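Local coordinates for guanine nucleotide exchange factor p115rhogef (Homo sapiens, PDB 1IAP), which probably acts as a guanine nucleotide exchange factor for Rho and, through the RGS-like domain modelled here, probably binds activated alpha subunits of the G12/13 class, at residues Arg13-Leu18 against Arg186-Arg191; His17-Leu22 against His151-Leu156; Leu21-Ala26 against Met158-Met163; Pro33-Leu38 against Val178-Leu183; His165-Ser168 against Glu172-Ala175. All blocks are in the same frame, centred on the assembly; numbering follows the deposited sequence.

Interaction 1 of 5, residues Arg13-Leu18 against Arg186-Arg191; sequences RRPAHL and RHLGVR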
# COMPACT_ATOMS: atom_id res chain seq x y z
N ARG A 13 9.09 2.46 -2.18
CA ARG A 13 10.15 1.72 -2.85
C ARG A 13 11.02 0.88 -1.91
O ARG A 13 11.87 0.12 -2.37
CB ARG A 13 11.05 2.69 -3.61
CG ARG A 13 10.30 3.67 -4.48
CD ARG A 13 11.22 4.69 -5.13
NE ARG A 13 10.47 5.69 -5.89
CZ ARG A 13 10.98 6.83 -6.33
NH1 ARG A 13 12.25 7.14 -6.09
NH2 ARG A 13 10.22 7.69 -7.00
N ARG A 14 10.81 1.03 -0.60
CA ARG A 14 11.60 0.30 0.40
C ARG A 14 10.70 -0.75 1.05
O ARG A 14 10.01 -0.47 2.03
CB ARG A 14 12.13 1.29 1.43
CG ARG A 14 12.67 2.59 0.82
CD ARG A 14 14.18 2.59 0.60
NE ARG A 14 14.67 1.53 -0.27
CZ ARG A 14 14.71 1.59 -1.60
NH1 ARG A 14 14.28 2.67 -2.23
NH2 ARG A 14 15.21 0.58 -2.29
N PRO A 15 10.75 -1.99 0.55
CA PRO A 15 9.94 -3.12 1.03
C PRO A 15 9.93 -3.42 2.52
O PRO A 15 8.87 -3.64 3.09
CB PRO A 15 10.45 -4.29 0.18
CG PRO A 15 11.86 -3.92 -0.11
CD PRO A 15 11.78 -2.45 -0.41
N ALA A 16 11.10 -3.41 3.16
CA ALA A 16 11.18 -3.69 4.60
C ALA A 16 10.57 -2.54 5.41
O ALA A 16 9.79 -2.76 6.33
CB ALA A 16 12.62 -3.92 5.01
N HIS A 17 10.95 -1.32 5.06
CA HIS A 17 10.45 -0.14 5.74
C HIS A 17 8.94 -0.02 5.54
O HIS A 17 8.21 0.25 6.48
CB HIS A 17 11.20 1.11 5.26
CG HIS A 17 12.67 1.03 5.52
ND1 HIS A 17 13.29 1.78 6.49
CD2 HIS A 17 13.62 0.20 5.02
CE1 HIS A 17 14.56 1.41 6.59
NE2 HIS A 17 14.78 0.45 5.70
N LEU A 18 8.48 -0.35 4.33
CA LEU A 18 7.06 -0.32 4.01
C LEU A 18 6.29 -1.36 4.83
O LEU A 18 5.20 -1.07 5.33
CB LEU A 18 6.85 -0.52 2.51
CG LEU A 18 5.41 -0.34 2.01
CD1 LEU A 18 4.89 1.04 2.40
CD2 LEU A 18 5.37 -0.52 0.50
N ARG A 186 4.70 -8.21 -4.06
CA ARG A 186 5.08 -9.01 -5.22
C ARG A 186 5.60 -8.07 -6.32
O ARG A 186 6.53 -8.40 -7.05
CB ARG A 186 3.86 -9.78 -5.71
CG ARG A 186 4.13 -10.95 -6.62
CD ARG A 186 2.86 -11.77 -6.76
NE ARG A 186 2.36 -12.19 -5.45
CZ ARG A 186 1.10 -12.07 -5.04
NH1 ARG A 186 0.18 -11.55 -5.83
NH2 ARG A 186 0.77 -12.47 -3.82
N HIS A 187 5.02 -6.87 -6.37
CA HIS A 187 5.40 -5.84 -7.33
C HIS A 187 6.81 -5.32 -7.03
O HIS A 187 7.51 -4.85 -7.92
CB HIS A 187 4.39 -4.69 -7.27
CG HIS A 187 4.70 -3.56 -8.20
ND1 HIS A 187 5.26 -2.38 -7.77
CD2 HIS A 187 4.51 -3.42 -9.53
CE1 HIS A 187 5.41 -1.56 -8.80
NE2 HIS A 187 4.95 -2.17 -9.88
N LEU A 188 7.22 -5.40 -5.76
CA LEU A 188 8.55 -4.96 -5.36
C LEU A 188 9.56 -6.11 -5.42
O LEU A 188 10.70 -5.95 -5.00
CB LEU A 188 8.52 -4.37 -3.95
CG LEU A 188 7.63 -3.14 -3.71
CD1 LEU A 188 7.73 -2.71 -2.25
CD2 LEU A 188 8.04 -2.00 -4.64
N GLY A 189 9.12 -7.26 -5.92
CA GLY A 189 10.01 -8.41 -6.02
C GLY A 189 10.05 -9.25 -4.75
O GLY A 189 10.85 -10.18 -4.64
N VAL A 190 9.18 -8.92 -3.79
CA VAL A 190 9.13 -9.64 -2.53
C VAL A 190 8.27 -10.89 -2.69
O VAL A 190 7.06 -10.81 -2.92
CB VAL A 190 8.59 -8.74 -1.40
CG1 VAL A 190 8.43 -9.52 -0.09
CG2 VAL A 190 9.52 -7.56 -1.19
N ARG A 191 8.92 -12.04 -2.57
CA ARG A 191 8.25 -13.33 -2.70
C ARG A 191 7.28 -13.60 -1.56
O ARG A 191 7.61 -13.40 -0.39
CB ARG A 191 9.28 -14.45 -2.81
CG ARG A 191 10.28 -14.25 -3.93
CD ARG A 191 11.31 -15.36 -3.97
NE ARG A 191 12.40 -15.04 -4.89
CZ ARG A 191 13.57 -14.53 -4.51
NH1 ARG A 191 13.81 -14.28 -3.23
NH2 ARG A 191 14.50 -14.26 -5.42
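Pro15, in the first turn of helix 15-28, faces Leu188 and Val190, the residues on either side of Gly189 in the Schellman motif that ends helix 171-187 of this all-helical RGS-like domain. The proline CB receives two methyls from directions roughly at right angles to each other. Val190 CG2 comes up to Pro15 CB at 3.7 Å, while Leu188 CD1 reaches the same Pro15 CB at 4.0 Å. Leu188 stretches out to do this: its CG lies anti to the carbonyl carbon and CD1 continues fully extended (chi2 180°), making CD1 the leading methyl. That methyl is also 4.2 Å from Leu18 CD2, one helical turn beyond the proline, and therefore lies against both residues. Val190 puts CG1 anti to its own N, which leaves CG2 as the branch turned to the proline. The contact is apolar and mostly buried. Helix 142-162 covers a flank of the contact, with Glu149 and Ala153 against Pro15 and Glu154 against Val190. Polar groups at the margin look to that helix as well: Arg14, the N-cap residue, makes a salt bridge to Glu149, and Leu188 O accepts a hydrogen bond from Arg150 NE. In the Schellman turn itself, Gly189 has positive phi, Val190 N bonds to Met185 O, and Gly189 N donates to Arg186 O at 3.0 Å.

Interaction 2 of 5, residues His17-Leu22 against His151-Leu156; sequences HLMALL and HVAERL
The flat groups where Met19 meets Ala153 and Leu156 are backbone carbonyls, and the methionine touches both. Its terminal methyl lies over one face of the Leu156 carbonyl group, with Met19 CE 3.9 Å from Leu156 C. Nearer the backbone, Met19 CG comes to Ala153 O at 3.8 Å, at a low tilt to that peptide plane. The bends in the side chain make this possible: with chi2 at -54° and chi3 at -53°, it curls along the surface of helix 142-162 instead of pointing straight at it. The remaining side-chain contacts are apolar. Met19 CB sits 3.9 Å from Leu156 CB, and Leu156 CD1 lies against the same Met19 CB, while Met19 CG meets Ala153 CB at 4.1 Å. Here two helices of the RGS-like helical domain run nearly parallel, their local axes 23° apart and 9.1 Å at closest approach. The small Ala153 lets the backbones draw in, and its CA is 6.2 Å from that of Met19. Helix 171-187 covers another part of the methionine through Ile181 and Met185, and Trp127 packs on Leu156. Ala20, the next residue along helix 15-28, stands beside the leucine as well, its backbone N 4.4 Å from Leu156 CD1 and its side chain touching Leu131 of helix 128-135.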
# COMPACT_ATOMS: atom_id res chain seq x y z
N HIS A 17 10.95 -1.32 5.06
CA HIS A 17 10.45 -0.14 5.74
C HIS A 17 8.94 -0.02 5.54
O HIS A 17 8.21 0.25 6.48
CB HIS A 17 11.20 1.11 5.26
CG HIS A 17 12.67 1.03 5.52
ND1 HIS A 17 13.29 1.78 6.49
CD2 HIS A 17 13.62 0.20 5.02
CE1 HIS A 17 14.56 1.41 6.59
NE2 HIS A 17 14.78 0.45 5.70
N LEU A 18 8.48 -0.35 4.33
CA LEU A 18 7.06 -0.32 4.01
C LEU A 18 6.29 -1.36 4.83
O LEU A 18 5.20 -1.07 5.33
CB LEU A 18 6.85 -0.52 2.51
CG LEU A 18 5.41 -0.34 2.01
CD1 LEU A 18 4.89 1.04 2.40
CD2 LEU A 18 5.37 -0.52 0.50
N MET A 19 6.84 -2.57 4.97
CA MET A 19 6.18 -3.61 5.77
C MET A 19 5.98 -3.17 7.22
O MET A 19 4.95 -3.47 7.82
CB MET A 19 6.98 -4.93 5.74
CG MET A 19 6.73 -5.80 4.51
SD MET A 19 4.96 -6.15 4.24
CE MET A 19 4.47 -6.79 5.84
N ALA A 20 6.97 -2.49 7.80
CA ALA A 20 6.87 -2.02 9.18
C ALA A 20 5.74 -1.00 9.27
O ALA A 20 4.90 -1.06 10.17
CB ALA A 20 8.20 -1.39 9.64
N LEU A 21 5.69 -0.10 8.30
CA LEU A 21 4.65 0.93 8.25
C LEU A 21 3.28 0.28 8.09
O LEU A 21 2.33 0.65 8.78
CB LEU A 21 4.91 1.88 7.07
CG LEU A 21 3.82 2.90 6.74
CD1 LEU A 21 3.64 3.88 7.90
CD2 LEU A 21 4.19 3.65 5.46
N LEU A 22 3.20 -0.71 7.20
CA LEU A 22 1.95 -1.42 6.95
C LEU A 22 1.44 -2.10 8.21
O LEU A 22 0.26 -2.02 8.52
CB LEU A 22 2.14 -2.47 5.84
CG LEU A 22 1.60 -2.24 4.42
CD1 LEU A 22 0.82 -0.95 4.28
CD2 LEU A 22 2.74 -2.30 3.43
N HIS A 151 14.62 -9.58 1.33
CA HIS A 151 14.72 -10.73 2.21
C HIS A 151 14.03 -10.44 3.54
O HIS A 151 13.23 -11.25 4.03
CB HIS A 151 16.19 -11.10 2.47
CG HIS A 151 16.38 -12.34 3.29
ND1 HIS A 151 16.71 -12.31 4.62
CD2 HIS A 151 16.29 -13.65 2.95
CE1 HIS A 151 16.82 -13.54 5.08
NE2 HIS A 151 16.56 -14.37 4.09
N VAL A 152 14.34 -9.28 4.11
CA VAL A 152 13.76 -8.85 5.38
C VAL A 152 12.25 -8.68 5.25
O VAL A 152 11.48 -9.14 6.09
CB VAL A 152 14.41 -7.52 5.84
CG1 VAL A 152 13.63 -6.90 7.02
CG2 VAL A 152 15.85 -7.77 6.24
N ALA A 153 11.83 -8.00 4.18
CA ALA A 153 10.41 -7.77 3.94
C ALA A 153 9.64 -9.08 3.86
O ALA A 153 8.52 -9.18 4.35
CB ALA A 153 10.22 -6.97 2.66
N GLU A 154 10.23 -10.10 3.24
CA GLU A 154 9.58 -11.40 3.12
C GLU A 154 9.27 -11.98 4.50
O GLU A 154 8.16 -12.46 4.75
CB GLU A 154 10.45 -12.36 2.31
CG GLU A 154 10.48 -12.03 0.83
CD GLU A 154 11.51 -12.81 0.03
OE1 GLU A 154 12.16 -13.73 0.59
OE2 GLU A 154 11.67 -12.50 -1.17
N ARG A 155 10.24 -11.89 5.40
CA ARG A 155 10.05 -12.40 6.75
C ARG A 155 8.96 -11.60 7.47
O ARG A 155 8.16 -12.17 8.21
CB ARG A 155 11.35 -12.35 7.54
CG ARG A 155 11.18 -12.82 8.98
CD ARG A 155 12.50 -12.99 9.70
NE ARG A 155 12.31 -13.20 11.13
CZ ARG A 155 12.52 -12.27 12.06
NH1 ARG A 155 12.95 -11.06 11.71
NH2 ARG A 155 12.32 -12.55 13.34
N LEU A 156 8.95 -10.28 7.26
CA LEU A 156 7.95 -9.44 7.92
C LEU A 156 6.56 -9.75 7.36
O LEU A 156 5.60 -9.76 8.10
CB LEU A 156 8.27 -7.96 7.75
CG LEU A 156 9.68 -7.45 8.10
CD1 LEU A 156 9.62 -5.96 8.36
CD2 LEU A 156 10.25 -8.18 9.29

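Interaction 3 of 5, residues Leu21-Ala26 against Met158-Met163; sequences LLQHVA and MHLEEM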
# COMPACT_ATOMS: atom_id res chain seq x y z
N LEU A 21 5.69 -0.10 8.30
CA LEU A 21 4.65 0.93 8.25
C LEU A 21 3.28 0.28 8.09
O LEU A 21 2.33 0.65 8.78
CB LEU A 21 4.91 1.88 7.07
CG LEU A 21 3.82 2.90 6.74
CD1 LEU A 21 3.64 3.88 7.90
CD2 LEU A 21 4.19 3.65 5.46
N LEU A 22 3.20 -0.71 7.20
CA LEU A 22 1.95 -1.42 6.95
C LEU A 22 1.44 -2.10 8.21
O LEU A 22 0.26 -2.02 8.52
CB LEU A 22 2.14 -2.47 5.84
CG LEU A 22 1.60 -2.24 4.42
CD1 LEU A 22 0.82 -0.95 4.28
CD2 LEU A 22 2.74 -2.30 3.43
N GLN A 23 2.33 -2.79 8.93
CA GLN A 23 1.91 -3.46 10.16
C GLN A 23 1.38 -2.46 11.17
O GLN A 23 0.38 -2.72 11.84
CB GLN A 23 3.05 -4.27 10.78
CG GLN A 23 2.63 -4.95 12.09
CD GLN A 23 3.65 -5.93 12.61
OE1 GLN A 23 3.86 -6.04 13.83
NE2 GLN A 23 4.28 -6.66 11.71
N HIS A 24 2.04 -1.31 11.26
CA HIS A 24 1.63 -0.25 12.18
C HIS A 24 0.22 0.21 11.80
O HIS A 24 -0.70 0.12 12.61
CB HIS A 24 2.61 0.92 12.09
CG HIS A 24 2.27 2.07 13.00
ND1 HIS A 24 2.40 1.99 14.37
CD2 HIS A 24 1.83 3.32 12.73
CE1 HIS A 24 2.06 3.15 14.91
NE2 HIS A 24 1.71 3.97 13.93
N VAL A 25 0.05 0.66 10.56
CA VAL A 25 -1.23 1.14 10.05
C VAL A 25 -2.35 0.10 10.16
O VAL A 25 -3.44 0.40 10.65
CB VAL A 25 -1.09 1.65 8.59
CG1 VAL A 25 -2.45 1.97 8.00
CG2 VAL A 25 -0.19 2.87 8.56
N ALA A 26 -2.07 -1.13 9.74
CA ALA A 26 -3.07 -2.21 9.80
C ALA A 26 -3.60 -2.45 11.21
O ALA A 26 -4.73 -2.90 11.39
CB ALA A 26 -2.49 -3.49 9.22
N MET A 158 5.56 -12.65 6.10
CA MET A 158 5.18 -13.96 6.62
C MET A 158 4.63 -13.80 8.03
O MET A 158 3.61 -14.39 8.38
CB MET A 158 6.39 -14.89 6.62
CG MET A 158 6.11 -16.28 7.20
SD MET A 158 7.56 -17.35 7.16
CE MET A 158 7.44 -18.00 5.49
N HIS A 159 5.28 -12.95 8.81
CA HIS A 159 4.86 -12.70 10.18
C HIS A 159 3.50 -12.01 10.25
O HIS A 159 2.68 -12.35 11.11
CB HIS A 159 5.91 -11.86 10.91
CG HIS A 159 5.71 -11.82 12.40
ND1 HIS A 159 4.85 -10.92 13.00
CD2 HIS A 159 6.26 -12.54 13.39
CE1 HIS A 159 4.88 -11.10 14.31
NE2 HIS A 159 5.73 -12.08 14.57
N LEU A 160 3.25 -11.06 9.36
CA LEU A 160 1.98 -10.35 9.35
C LEU A 160 0.84 -11.30 9.01
O LEU A 160 -0.23 -11.23 9.60
CB LEU A 160 2.02 -9.18 8.37
CG LEU A 160 0.76 -8.31 8.30
CD1 LEU A 160 0.29 -7.92 9.70
CD2 LEU A 160 1.03 -7.07 7.49
N GLU A 161 1.09 -12.22 8.08
CA GLU A 161 0.08 -13.20 7.68
C GLU A 161 -0.26 -14.13 8.84
O GLU A 161 -1.43 -14.49 9.04
CB GLU A 161 0.56 -14.01 6.48
CG GLU A 161 -0.52 -14.94 5.94
CD GLU A 161 -0.08 -15.73 4.72
OE1 GLU A 161 0.58 -15.14 3.83
OE2 GLU A 161 -0.41 -16.93 4.64
N GLU A 162 0.77 -14.52 9.59
CA GLU A 162 0.58 -15.40 10.74
C GLU A 162 -0.30 -14.70 11.77
O GLU A 162 -1.19 -15.31 12.35
CB GLU A 162 1.92 -15.79 11.35
CG GLU A 162 2.77 -16.66 10.43
CD GLU A 162 4.09 -17.09 11.05
OE1 GLU A 162 4.63 -16.38 11.92
OE2 GLU A 162 4.59 -18.16 10.63
N MET A 163 -0.05 -13.40 11.98
CA MET A 163 -0.82 -12.61 12.94
C MET A 163 -2.01 -11.91 12.28
O MET A 163 -2.50 -10.89 12.77
CB MET A 163 0.08 -11.57 13.61
CG MET A 163 1.25 -12.15 14.38
SD MET A 163 0.73 -13.26 15.72
CE MET A 163 1.02 -14.88 14.97
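Gln23 and Leu160 meet without any hydrogen bond between their segments; the shortest sound polar bond at this level runs within helix 15-28, from Ala26 N to Leu22 O at 2.8 Å. Across the contact the touch is light. The aliphatic part of Gln23 leads, with Gln23 CG 4.5 Å from Leu160 CD1, and the carboxamide beyond it ends near the His159 ring. Extension carries it there: Gln23 CG is anti to the backbone N (chi1 178°) and the chain continues straight at chi2. Leu160 likewise has CG anti to N, which sends its two methyls across the gap to helix 15-28. CD1 faces the span between Gln23 and Ala26, while Leu160 CD2 looks to Leu22, still 5.0 Å away from Leu22 CB. The contact belongs to the C-terminal end of the pairing between helix 15-28 and helix 142-162 in the RGS-like helical domain, where the second helix finishes. Met163 is the first residue to leave helical angles, although Met163 N still donates to His159 O at 3.1 Å. Leu22 starts out toward helix 142-162, but the rest of its side chain turns aside to Leu34, Leu35 and Ile181. Ile181 also packs on Leu160, so helix 171-187 shares the space beside both leucines. On the more exposed flank, Trp127 meets the His159 ring edge-to-face, and Pro126 lies against the Gln23 side chain.

Interaction 4 of 5, residues Pro33-Leu38 against Val178-Leu183; sequences PLLCCL and VNAIGL
Helix-to-helix packing in the hydrophobic core brings Leu35 of helix 32-43 against Ala180 and Ile181 of helix 171-187. One leucine supplies everything from its side, using its two methyls on different partners. Leu35 CD1 rests on Ala180 CB at 3.8 Å. Leu35 CD2 meets the Ile181 side chain part-way along its length, 3.7 Å from Ile181 CG1, and is still 4.2 Å from Ala180 CB, so the alanine methyl feels both branches of the fork. The Leu35 and Ile181 side chains cross obliquely. Leu35 has CG anti to its carbonyl carbon (chi1 -66°), a setting that places the fork beside the backbone N, with both methyls on helix 171-187. Ile181 also holds CG1 anti to the carbonyl carbon; its chain then extends at chi2 (167°), carrying CD1 past the leucine to Leu22. The contact lies near the middle of the RGS-like helical domain, its centre about 4 Å from the centre of the chain, and ties a helix from early in the sequence to the last one. Ala180 contributes a single methyl, and the backbones are correspondingly close, 6.7 Å from Leu35 CA to Ala180 CA. Further layers close over the apolar patch: Phe62 of helix 48-63 packs on Leu35, while Met19 and Leu22 of helix 15-28 pack on Ile181. One turn beyond Leu35 in helix 32-43, His39 NE2 is hydrogen-bonded to the backbone O of Ala180 itself.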
# COMPACT_ATOMS: atom_id res chain seq x y z
N PRO A 33 -6.80 3.61 2.81
CA PRO A 33 -6.10 4.75 2.19
C PRO A 33 -4.67 4.48 1.73
O PRO A 33 -4.32 4.80 0.59
CB PRO A 33 -6.16 5.81 3.29
CG PRO A 33 -7.48 5.52 3.94
CD PRO A 33 -7.43 4.02 4.07
N LEU A 34 -3.84 3.92 2.60
CA LEU A 34 -2.46 3.63 2.26
C LEU A 34 -2.38 2.54 1.19
O LEU A 34 -1.64 2.67 0.24
CB LEU A 34 -1.65 3.21 3.49
CG LEU A 34 -0.17 2.83 3.30
CD1 LEU A 34 0.62 3.98 2.66
CD2 LEU A 34 0.44 2.46 4.64
N LEU A 35 -3.17 1.48 1.35
CA LEU A 35 -3.17 0.38 0.40
C LEU A 35 -3.62 0.84 -0.98
O LEU A 35 -3.10 0.39 -2.00
CB LEU A 35 -4.06 -0.76 0.89
CG LEU A 35 -3.58 -1.46 2.17
CD1 LEU A 35 -4.64 -2.44 2.64
CD2 LEU A 35 -2.25 -2.16 1.92
N CYS A 36 -4.57 1.76 -0.99
CA CYS A 36 -5.11 2.32 -2.23
C CYS A 36 -4.02 3.08 -2.98
O CYS A 36 -3.83 2.89 -4.19
CB CYS A 36 -6.29 3.25 -1.90
SG CYS A 36 -6.97 4.12 -3.31
N CYS A 37 -3.27 3.91 -2.26
CA CYS A 37 -2.19 4.69 -2.86
C CYS A 37 -1.10 3.79 -3.44
O CYS A 37 -0.56 4.08 -4.51
CB CYS A 37 -1.57 5.63 -1.82
SG CYS A 37 -2.59 7.06 -1.39
N LEU A 38 -0.78 2.71 -2.74
CA LEU A 38 0.25 1.78 -3.21
C LEU A 38 -0.20 1.07 -4.49
O LEU A 38 0.57 0.95 -5.45
CB LEU A 38 0.58 0.75 -2.12
CG LEU A 38 1.12 1.28 -0.79
CD1 LEU A 38 1.37 0.12 0.19
CD2 LEU A 38 2.40 2.07 -1.02
N VAL A 178 -4.26 -8.57 3.88
CA VAL A 178 -3.14 -9.45 3.56
C VAL A 178 -2.97 -9.60 2.04
O VAL A 178 -1.85 -9.50 1.53
CB VAL A 178 -3.29 -10.83 4.25
CG1 VAL A 178 -2.29 -11.83 3.68
CG2 VAL A 178 -3.08 -10.67 5.74
N ASN A 179 -4.08 -9.80 1.33
CA ASN A 179 -4.05 -9.93 -0.13
C ASN A 179 -3.49 -8.65 -0.75
O ASN A 179 -2.64 -8.69 -1.65
CB ASN A 179 -5.46 -10.17 -0.68
CG ASN A 179 -6.00 -11.53 -0.33
OD1 ASN A 179 -5.25 -12.42 0.06
ND2 ASN A 179 -7.31 -11.71 -0.46
N ALA A 180 -3.99 -7.52 -0.28
CA ALA A 180 -3.57 -6.22 -0.79
C ALA A 180 -2.08 -5.99 -0.60
O ALA A 180 -1.39 -5.53 -1.52
CB ALA A 180 -4.37 -5.11 -0.12
N ILE A 181 -1.58 -6.29 0.60
CA ILE A 181 -0.15 -6.11 0.87
C ILE A 181 0.63 -7.11 0.02
O ILE A 181 1.63 -6.75 -0.60
CB ILE A 181 0.16 -6.30 2.38
CG1 ILE A 181 -0.44 -5.13 3.18
CG2 ILE A 181 1.67 -6.34 2.61
CD1 ILE A 181 -0.48 -5.35 4.68
N GLY A 182 0.13 -8.34 -0.06
CA GLY A 182 0.79 -9.36 -0.85
C GLY A 182 0.95 -8.94 -2.30
O GLY A 182 2.03 -9.08 -2.88
N LEU A 183 -0.10 -8.37 -2.86
CA LEU A 183 -0.09 -7.92 -4.25
C LEU A 183 0.99 -6.88 -4.51
O LEU A 183 1.77 -7.01 -5.46
CB LEU A 183 -1.47 -7.36 -4.64
CG LEU A 183 -1.68 -7.02 -6.12
CD1 LEU A 183 -1.57 -8.28 -6.96
CD2 LEU A 183 -3.04 -6.38 -6.30

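Interaction 5 of 5, residues His165-Ser168 against Glu172-Ala175; sequences HTIS and EKSA
Ser168 and Lys173 are brought together by extended first torsions: Ser168 OG is anti to the backbone N (chi1 174°), and Lys173 runs straight from CB to CE before bending at chi4 (-66°). The lysine methylenes therefore lie alongside the serine, with Lys173 CD 3.5 Å from Ser168 OG, and the final bend folds the ammonium back until Lys173 NZ is 3.6 Å from Ser168 CB. Lys173 NZ also comes within 3.8 Å of Ile167 O, a proximity without a hydrogen bond. Next to the lysine, Ile167 and Ser174 pack through their beta carbons, Ile167 CB to Ser174 CB at 4.0 Å, while the rest of the isoleucine packs on Val177 and Val178 farther along the helix. Ser174 OG points between its own N and carbonyl carbon (chi1 65°), where a water can join the two segments. That water donates to Ser168 O at 2.6 Å and is hydrogen-bonded to Ser174 OG at 2.8 Å. Ser174 OG has a further firm partner in Gln164 NE2 and a weak one in Glu171 O, which together probably hold its rotation. The polar end of Ser168 is engaged too: Ser168 OG is hydrogen-bonded to Asp170 N, two residues on, as in an ST turn. Asp170 OD1 is in turn bonded to Glu172 N, as in an Asx turn. Side-chain oxygens meeting backbone amides in this way are typical of the start of a helix, here helix 171-187 after the short loop from helix 142-162.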
# COMPACT_ATOMS: atom_id res chain seq x y z
N HIS A 165 -5.17 -12.36 12.20
CA HIS A 165 -6.32 -12.09 13.06
C HIS A 165 -6.25 -10.81 13.87
O HIS A 165 -7.28 -10.24 14.23
CB HIS A 165 -6.59 -13.29 13.99
CG HIS A 165 -5.41 -13.70 14.79
ND1 HIS A 165 -4.36 -14.42 14.26
CD2 HIS A 165 -5.10 -13.51 16.10
CE1 HIS A 165 -3.46 -14.65 15.20
NE2 HIS A 165 -3.89 -14.11 16.32
N THR A 166 -5.03 -10.34 14.13
CA THR A 166 -4.84 -9.12 14.90
C THR A 166 -5.12 -7.86 14.08
O THR A 166 -5.25 -6.77 14.63
CB THR A 166 -3.40 -9.03 15.48
OG1 THR A 166 -2.46 -8.83 14.41
CG2 THR A 166 -3.06 -10.30 16.24
N ILE A 167 -5.19 -8.02 12.76
CA ILE A 167 -5.45 -6.89 11.87
C ILE A 167 -6.88 -6.43 12.09
O ILE A 167 -7.17 -5.23 12.14
CB ILE A 167 -5.28 -7.29 10.38
CG1 ILE A 167 -3.84 -7.72 10.12
CG2 ILE A 167 -5.69 -6.13 9.47
CD1 ILE A 167 -3.59 -8.25 8.71
N SER A 168 -7.78 -7.40 12.24
CA SER A 168 -9.19 -7.16 12.45
C SER A 168 -9.89 -8.46 12.83
O SER A 168 -9.44 -9.55 12.48
CB SER A 168 -9.84 -6.61 11.17
OG SER A 168 -11.24 -6.49 11.33
N GLU A 172 -12.96 -11.20 6.65
CA GLU A 172 -13.01 -10.65 5.29
C GLU A 172 -12.07 -9.45 5.20
O GLU A 172 -11.33 -9.31 4.23
CB GLU A 172 -14.44 -10.24 4.95
CG GLU A 172 -14.63 -9.57 3.60
CD GLU A 172 -16.08 -9.20 3.32
OE1 GLU A 172 -16.75 -9.94 2.58
OE2 GLU A 172 -16.54 -8.15 3.83
N LYS A 173 -12.07 -8.63 6.24
CA LYS A 173 -11.21 -7.45 6.28
C LYS A 173 -9.73 -7.80 6.38
O LYS A 173 -8.92 -7.31 5.60
CB LYS A 173 -11.63 -6.54 7.44
CG LYS A 173 -10.80 -5.26 7.57
CD LYS A 173 -11.42 -4.32 8.59
CE LYS A 173 -10.55 -3.09 8.84
NZ LYS A 173 -9.27 -3.45 9.51
N SER A 174 -9.37 -8.66 7.32
CA SER A 174 -7.97 -9.03 7.49
C SER A 174 -7.44 -9.75 6.24
O SER A 174 -6.29 -9.55 5.85
CB SER A 174 -7.78 -9.89 8.74
OG SER A 174 -8.45 -11.12 8.62
N ALA A 175 -8.30 -10.55 5.60
CA ALA A 175 -7.90 -11.26 4.39
C ALA A 175 -7.65 -10.28 3.25
O ALA A 175 -6.68 -10.41 2.50
CB ALA A 175 -8.96 -12.27 4.00
O HOH W 1 -9.46 -11.78 11.13

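How the interactions relate
Interactions 1, 2 and 3 follow helix 15-28 from its first turn toward its C-terminal end. Interactions 1 and 2 share His17 and Leu18, with centres about 7 Å apart, and Pro15 C packs on Ala153 CB between them at 3.6 Å. Interactions 2 and 3 use the same helix pair, and Met19 CE touches Leu160 CD2 at 3.8 Å. Ile181 links interaction 4 to both: Ile181 CD1 lies 3.6 Å from Leu160 CD2 and 3.7 Å from Leu22 CG. Interaction 5 joins at the far end, where Ile167 CD1 packs on Leu160 CD1 and Val178 CG2; its centre is about 21 Å from that of interaction 1.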